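Local coordinates for catabolite activation-like protein (Xanthomonas campestris pv. campestris, PDB 3IWZ), which acts as a homodimeric, c-di-GMP-responsive global transcription regulator that activates or represses virulence genes in the diffusible signal factor pathway, at the interface of chains A and B. Numbering follows the deposited sequence. Chains: chain A/B, Catabolite activation-like protein.

Contact 1: the interface of chains A and B. Residues chain A 91-92, 119, 134; chain B 135, 138-139, 142.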
loop_
_atom_site.group_PDB
_atom_site.type_symbol
_atom_site.label_atom_id
_atom_site.label_comp_id
_atom_site.label_asym_id
_atom_site.label_seq_id
_atom_site.Cartn_x
_atom_site.Cartn_y
_atom_site.Cartn_z
ATOM N N LEU A 91 -12.100 8.528 -5.148
ATOM C CA LEU A 91 -12.066 9.018 -6.530
ATOM C C LEU A 91 -11.735 7.858 -7.463
ATOM O O LEU A 91 -11.882 7.951 -8.687
ATOM C CB LEU A 91 -11.004 10.127 -6.683
ATOM C CG LEU A 91 -10.767 10.785 -8.059
ATOM C CD1 LEU A 91 -12.043 11.477 -8.518
ATOM C CD2 LEU A 91 -9.618 11.806 -7.983
ATOM N N PHE A 92 -11.299 6.755 -6.865
ATOM C CA PHE A 92 -10.894 5.571 -7.607
ATOM C C PHE A 92 -11.700 4.320 -7.251
ATOM O O PHE A 92 -11.918 3.461 -8.094
ATOM C CB PHE A 92 -9.412 5.307 -7.340
ATOM C CG PHE A 92 -8.495 6.396 -7.839
ATOM C CD1 PHE A 92 -8.076 6.418 -9.173
ATOM C CD2 PHE A 92 -8.020 7.376 -6.972
ATOM C CE1 PHE A 92 -7.205 7.398 -9.634
ATOM C CE2 PHE A 92 -7.141 8.369 -7.424
ATOM C CZ PHE A 92 -6.729 8.377 -8.755
ATOM N N GLN A 119 -14.527 15.245 -11.372
ATOM C CA GLN A 119 -14.621 14.459 -12.591
ATOM C C GLN A 119 -15.360 15.240 -13.671
ATOM O O GLN A 119 -15.068 15.101 -14.856
ATOM C CB GLN A 119 -15.290 13.110 -12.308
ATOM C CG GLN A 119 -14.412 12.206 -11.434
ATOM C CD GLN A 119 -14.010 10.904 -12.116
ATOM O OE1 GLN A 119 -14.681 9.879 -11.969
ATOM N NE2 GLN A 119 -12.910 10.941 -12.871
ATOM N N LEU A 134 -3.870 13.276 -12.617
ATOM C CA LEU A 134 -3.951 11.831 -12.465
ATOM C C LEU A 134 -2.590 11.184 -12.234
ATOM O O LEU A 134 -2.445 10.323 -11.373
ATOM C CB LEU A 134 -4.637 11.205 -13.681
ATOM C CG LEU A 134 -6.156 11.443 -13.724
ATOM C CD1 LEU A 134 -6.752 10.882 -15.004
ATOM C CD2 LEU A 134 -6.793 10.793 -12.513
ATOM N N TYR B 135 -5.766 6.610 -15.039
ATOM C CA TYR B 135 -6.866 6.432 -14.102
ATOM C C TYR B 135 -7.027 4.955 -13.749
ATOM O O TYR B 135 -7.244 4.614 -12.588
ATOM C CB TYR B 135 -8.169 6.969 -14.696
ATOM C CG TYR B 135 -9.361 6.815 -13.780
ATOM C CD1 TYR B 135 -9.517 7.632 -12.665
ATOM C CD2 TYR B 135 -10.304 5.813 -13.999
ATOM C CE1 TYR B 135 -10.577 7.453 -11.785
ATOM C CE2 TYR B 135 -11.372 5.623 -13.125
ATOM C CZ TYR B 135 -11.499 6.444 -12.018
ATOM O OH TYR B 135 -12.526 6.232 -11.128
ATOM N N GLY B 138 -4.526 4.083 -11.478
ATOM C CA GLY B 138 -4.865 4.703 -10.211
ATOM C C GLY B 138 -5.808 3.802 -9.432
ATOM O O GLY B 138 -5.639 3.586 -8.228
ATOM N N VAL B 139 -6.819 3.282 -10.119
ATOM C CA VAL B 139 -7.785 2.378 -9.497
ATOM C C VAL B 139 -7.070 1.175 -8.887
ATOM O O VAL B 139 -7.360 0.761 -7.757
ATOM C CB VAL B 139 -8.803 1.853 -10.534
ATOM C CG1 VAL B 139 -9.592 0.683 -9.947
ATOM C CG2 VAL B 139 -9.741 2.989 -10.966
ATOM N N SER B 142 -4.954 2.111 -5.893
ATOM C CA SER B 142 -5.817 2.359 -4.744
ATOM C C SER B 142 -6.312 1.087 -4.066
ATOM O O SER B 142 -6.407 1.032 -2.838
ATOM C CB SER B 142 -7.005 3.226 -5.146
ATOM O OG SER B 142 -6.583 4.540 -5.457
#
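The phenyl ring of A:Phe92 lays one face, towards its rim, on the backbone of helix 130-157 of chain B, with CE1 3.6 Å from B:Gly138 CA and CD1 3.5 Å from B:Gly138 C. B:Ser142 OG approaches the same face on the other flank, 3.5 Å from A:Phe92 CD2. The phenol ring of B:Tyr135 sits beyond the CD1/CE1 rim of the phenyl, stepped to the other side of its plane and nearly parallel to it (about 22°), but without overlapping the ring; its CE1 is 3.8 Å from A:Phe92 CD1. The two side chains run antiparallel, one past the other. A:Leu134 CD2 meets the phenol at its CD1 edge, nearly in the ring plane and loosely, 4.2 Å from B:Tyr135 CD1.

At the edge of the phenol, in its plane, lies the carbonyl oxygen of A:Leu91. With CG anti to the backbone N (chi1 180°), B:Tyr135 reaches away from its helix far enough for the hydroxyl OH to donate a hydrogen bond of 3.1 Å to A:Leu91 O. The bond bends at the oxygen (C=O...OH angle 141°) and tilts modestly from the carbonyl plane. B:Ser142 OG gives its own hydrogen bond to B:Gly138 O from above the carbonyl plane, which keeps this hydroxyl beside the phenyl.

The contact thus fixes the segment around A:Phe92, within the cyclic nucleotide-binding domain, against the partner's long helix and helps hold the homodimer together.

Contact 2: the interface of chains A and B. Residues chain A 146, 149-150; chain B 89, 93, 99-100.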
loop_
_atom_site.group_PDB
_atom_site.type_symbol
_atom_site.label_atom_id
_atom_site.label_comp_id
_atom_site.label_asym_id
_atom_site.label_seq_id
_atom_site.Cartn_x
_atom_site.Cartn_y
_atom_site.Cartn_z
ATOM N N LEU A 146 4.447 1.756 -1.530
ATOM C CA LEU A 146 5.793 1.272 -1.197
ATOM C C LEU A 146 5.987 1.272 0.307
ATOM O O LEU A 146 6.229 0.227 0.906
ATOM C CB LEU A 146 6.862 2.140 -1.869
ATOM C CG LEU A 146 8.323 1.677 -1.890
ATOM C CD1 LEU A 146 8.432 0.190 -2.287
ATOM C CD2 LEU A 146 9.084 2.564 -2.885
ATOM N N THR A 149 3.859 -1.145 2.010
ATOM C CA THR A 149 4.345 -2.489 1.706
ATOM C C THR A 149 5.523 -2.793 2.637
ATOM O O THR A 149 5.644 -3.905 3.153
ATOM C CB THR A 149 4.807 -2.587 0.222
ATOM O OG1 THR A 149 3.654 -2.642 -0.623
ATOM C CG2 THR A 149 5.677 -3.810 -0.008
ATOM N N ARG A 150 6.382 -1.798 2.864
ATOM C CA ARG A 150 7.528 -1.982 3.755
ATOM C C ARG A 150 7.090 -2.036 5.212
ATOM O O ARG A 150 7.707 -2.736 6.009
ATOM C CB ARG A 150 8.574 -0.873 3.558
ATOM C CG ARG A 150 9.341 -1.001 2.254
ATOM C CD ARG A 150 10.219 0.194 1.971
ATOM N NE ARG A 150 10.928 0.036 0.704
ATOM C CZ ARG A 150 11.532 1.025 0.054
ATOM N NH1 ARG A 150 11.518 2.251 0.552
ATOM N NH2 ARG A 150 12.143 0.792 -1.101
ATOM N N MET B 89 5.550 0.491 -10.548
ATOM C CA MET B 89 6.194 1.479 -9.684
ATOM C C MET B 89 7.193 2.409 -10.377
ATOM O O MET B 89 7.108 3.626 -10.232
ATOM C CB MET B 89 6.874 0.801 -8.492
ATOM C CG MET B 89 7.228 1.793 -7.381
ATOM S SD MET B 89 8.040 1.059 -5.945
ATOM C CE MET B 89 9.762 1.331 -6.355
ATOM N N ILE B 93 7.887 6.308 -9.735
ATOM C CA ILE B 93 8.989 6.630 -8.854
ATOM C C ILE B 93 10.281 6.184 -9.506
ATOM O O ILE B 93 10.725 5.046 -9.308
ATOM C CB ILE B 93 8.872 5.903 -7.499
ATOM C CG1 ILE B 93 7.516 6.183 -6.862
ATOM C CG2 ILE B 93 9.979 6.361 -6.575
ATOM C CD1 ILE B 93 7.295 5.386 -5.595
ATOM N N GLU B 99 11.360 -3.485 -6.245
ATOM C CA GLU B 99 11.325 -3.560 -4.793
ATOM C C GLU B 99 10.574 -4.811 -4.327
ATOM O O GLU B 99 10.565 -5.138 -3.144
ATOM C CB GLU B 99 10.665 -2.305 -4.210
ATOM C CG GLU B 99 11.359 -1.813 -2.939
ATOM C CD GLU B 99 12.733 -1.257 -3.232
ATOM O OE1 GLU B 99 13.687 -1.619 -2.519
ATOM O OE2 GLU B 99 12.861 -0.454 -4.177
ATOM N N VAL B 100 9.952 -5.521 -5.260
ATOM C CA VAL B 100 9.204 -6.721 -4.900
ATOM C C VAL B 100 9.382 -7.827 -5.932
ATOM O O VAL B 100 9.968 -7.613 -6.997
ATOM C CB VAL B 100 7.683 -6.431 -4.802
ATOM C CG1 VAL B 100 7.424 -5.281 -3.854
ATOM C CG2 VAL B 100 7.122 -6.117 -6.181
#
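A:Leu146, on the long helix 130-157, presents its forked tip to B:Met89 and B:Glu99. The thioether sulfur sits against both methyls, with B:Met89 SD 3.6 Å from A:Leu146 CD2 and 3.8 Å from CD1. CD2 also meets the terminal methyl CE of the methionine, while CD1 also touches the aliphatic part of the acidic side chain, 3.6 Å from B:Glu99 CG. Both partner chains lie roughly perpendicular to the leucine, which meets them with its methyl tips. The leucine has CG anti to the backbone N (chi1 -168°), which projects the fork from the helix towards chain B. In B:Met89 the bend at the last torsion (chi3 95°) turns CE to CD2.

Above this apolar core sits a charged pair. The extended side chain of A:Arg150 brings one face of its guanidinium over A:Leu146 CG, 3.8 Å from the plane, so the leucine buttresses the basic group while gripping the partner. The salt bridge runs from A:Arg150 NH2 to B:Glu99 OE1 at 3.2 Å. The guanidinium and carboxylate planes stand 89° apart and meet edge to face: the guanidinium presents its edge, with CD of the carboxylate in its plane, and NH2 lies over the carboxylate face, above CD. This is not the flat, paired arrangement of two N-H groups with two oxygens, and the attraction is probably largely electrostatic.

Around this core the packing is slacker. A:Thr149 CG2 only faces B:Val100 CG1 at 4.5 Å, and B:Ile93 CD1 stays 4.3 Å from A:Leu146 CD2. These methyls border the core without pressing into it.

The site ties the dimerisation helix of one subunit to the cyclic nucleotide-binding domain of the other; such a link could be sensitive to the domain movement that c-di-GMP appears to trigger.

The C-alpha centres of contact 1 and contact 2 lie about 19 Å apart, and both draw on helix 130-157 and on the 3-10 helix 89-91 with the residues after it. Their roles are exchanged: in contact 1 the long helix that receives the neighbour comes mainly from chain B, in contact 2 from chain A. Two-fold symmetry gives each a twin, so each subunit both offers its helix and sets this region of its cyclic nucleotide-binding domain against the partner's helix. Spaced along the helix pair, the contacts join domain to helix across the homodimer, an arrangement that may relay ligand-induced change towards the DNA-binding region.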